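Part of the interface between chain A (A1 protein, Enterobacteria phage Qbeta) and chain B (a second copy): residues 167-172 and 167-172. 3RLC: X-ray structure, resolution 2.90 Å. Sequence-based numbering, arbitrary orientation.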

# COMPACT_ATOMS: atom_id res chain seq x y z
N GLY A 167 4.76 -2.42 -2.03
CA GLY A 167 3.44 -2.50 -2.65
C GLY A 167 2.58 -1.23 -2.55
O GLY A 167 1.34 -1.32 -2.70
N ALA A 168 3.22 -0.07 -2.29
CA ALA A 168 2.51 1.24 -2.20
C ALA A 168 2.03 1.77 -3.56
O ALA A 168 2.77 1.74 -4.55
CB ALA A 168 3.33 2.28 -1.47
N ILE A 169 0.80 2.29 -3.57
CA ILE A 169 0.03 2.54 -4.78
C ILE A 169 0.15 4.00 -5.21
O ILE A 169 -0.21 4.89 -4.45
CB ILE A 169 -1.46 2.12 -4.54
CG1 ILE A 169 -1.57 0.59 -4.42
CG2 ILE A 169 -2.36 2.58 -5.67
CD1 ILE A 169 -2.57 0.08 -3.40
N PRO A 170 0.64 4.27 -6.44
CA PRO A 170 0.87 5.64 -6.91
C PRO A 170 -0.38 6.50 -6.81
O PRO A 170 -1.50 5.97 -6.75
CB PRO A 170 1.24 5.44 -8.37
CG PRO A 170 0.62 4.14 -8.74
CD PRO A 170 0.80 3.30 -7.54
N PHE A 171 -0.22 7.82 -6.80
CA PHE A 171 -1.36 8.72 -6.58
C PHE A 171 -2.12 9.02 -7.88
O PHE A 171 -3.29 9.38 -7.83
CB PHE A 171 -0.97 10.03 -5.84
CG PHE A 171 -0.60 9.83 -4.36
CD1 PHE A 171 -1.50 9.22 -3.46
CD2 PHE A 171 0.65 10.28 -3.87
CE1 PHE A 171 -1.15 9.03 -2.07
CE2 PHE A 171 1.00 10.11 -2.49
CZ PHE A 171 0.10 9.48 -1.59
N ASP A 172 -1.45 8.85 -9.02
CA ASP A 172 -2.07 9.16 -10.31
C ASP A 172 -2.62 7.93 -11.02
O ASP A 172 -1.89 6.96 -11.25
CB ASP A 172 -1.06 9.82 -11.24
CG ASP A 172 -1.73 10.67 -12.31
OD1 ASP A 172 -2.74 10.23 -12.94
OD2 ASP A 172 -1.26 11.80 -12.52
N GLY B 167 -4.95 1.65 2.33
CA GLY B 167 -3.69 1.46 3.05
C GLY B 167 -2.42 1.88 2.30
O GLY B 167 -1.32 1.41 2.66
N ALA B 168 -2.57 2.73 1.26
CA ALA B 168 -1.41 3.23 0.46
C ALA B 168 -0.56 4.26 1.20
O ALA B 168 -1.08 5.18 1.85
CB ALA B 168 -1.85 3.77 -0.89
N ILE B 169 0.76 4.11 1.07
CA ILE B 169 1.75 4.74 1.94
C ILE B 169 2.30 6.02 1.30
O ILE B 169 2.86 5.96 0.22
CB ILE B 169 2.89 3.71 2.27
CG1 ILE B 169 2.34 2.59 3.18
CG2 ILE B 169 4.06 4.37 2.95
CD1 ILE B 169 2.88 1.20 2.90
N PRO B 170 2.16 7.18 1.98
CA PRO B 170 2.57 8.47 1.41
C PRO B 170 4.04 8.46 0.98
O PRO B 170 4.82 7.62 1.45
CB PRO B 170 2.39 9.43 2.58
CG PRO B 170 2.49 8.57 3.79
CD PRO B 170 1.79 7.32 3.39
N PHE B 171 4.42 9.38 0.09
CA PHE B 171 5.78 9.36 -0.47
C PHE B 171 6.78 10.09 0.43
O PHE B 171 7.98 9.82 0.35
CB PHE B 171 5.84 9.89 -1.93
CG PHE B 171 5.19 8.96 -2.97
CD1 PHE B 171 5.61 7.62 -3.11
CD2 PHE B 171 4.17 9.44 -3.82
CE1 PHE B 171 5.01 6.75 -4.08
CE2 PHE B 171 3.56 8.58 -4.80
CZ PHE B 171 3.99 7.23 -4.92
N ASP B 172 6.29 10.98 1.29
CA ASP B 172 7.18 11.76 2.16
C ASP B 172 7.29 11.19 3.56
O ASP B 172 6.28 11.01 4.24
CB ASP B 172 6.68 13.20 2.26
CG ASP B 172 7.80 14.17 2.63
OD1 ASP B 172 8.63 13.88 3.54
OD2 ASP B 172 7.86 15.23 1.98

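No hydrogen bond crosses between these two loops; every closest residue-to-residue contact is carbon to carbon, about an exact two-fold axis that makes every contact occur twice or pair a residue with its own copy. The touching segments run 76° apart, so they approach at an angle rather than side by side, and together they bury 357 Å². The CA atoms come nearest at alanine, with A:Ala168 CA and B:Ala168 CA 5.1 Å apart. Here CA-to-CB points toward the partner in each chain, and the small methyl suits so close an approach: A:Ala168 CB lies 4.0 Å from B:Ile169 CB, and A:Ile169 CB lies 4.0 Å from B:Ala168 CB. Both alanines are buried. The isoleucines leave their backbones sideways to the other loop, with chi1 in the m well, and set CB, the branch point, against the partner's methyl.

The phenylalanines supply the largest covered areas, 77 Å² for A:Phe171 and 76 Å² for B:Phe171, although both remain exposed in the assembly. Their CA-to-CB bonds also point sideways, but with chi1 at -70° (m) the long side chains bring the rings together. The ring centroids are 5.2 Å apart and the planes are inclined at 80°, an oblique pairing whose closest atoms are A:Phe171 CD2 and B:Phe171 CE2 at 3.5 Å. Each ring also reaches the partner's proline backbone: A:Phe171 CZ is 4.0 Å from B:Pro170 CA, near the plane of the ring at its edge, and B:Phe171 CZ makes the same approach to A:Pro170 CA. The prolines point CA-to-CB away, so it is their backbone carbon that meets the aromatic edge.

At the ends, A:Gly167 and B:Gly167 have a positive phi of 71°, a conformation that favours glycine, while the charged A:Asp172 and B:Asp172 are out of reach of the other loop, the nearest approach being A:Asp172 CB to B:Phe171 CE2 at 8.0 Å.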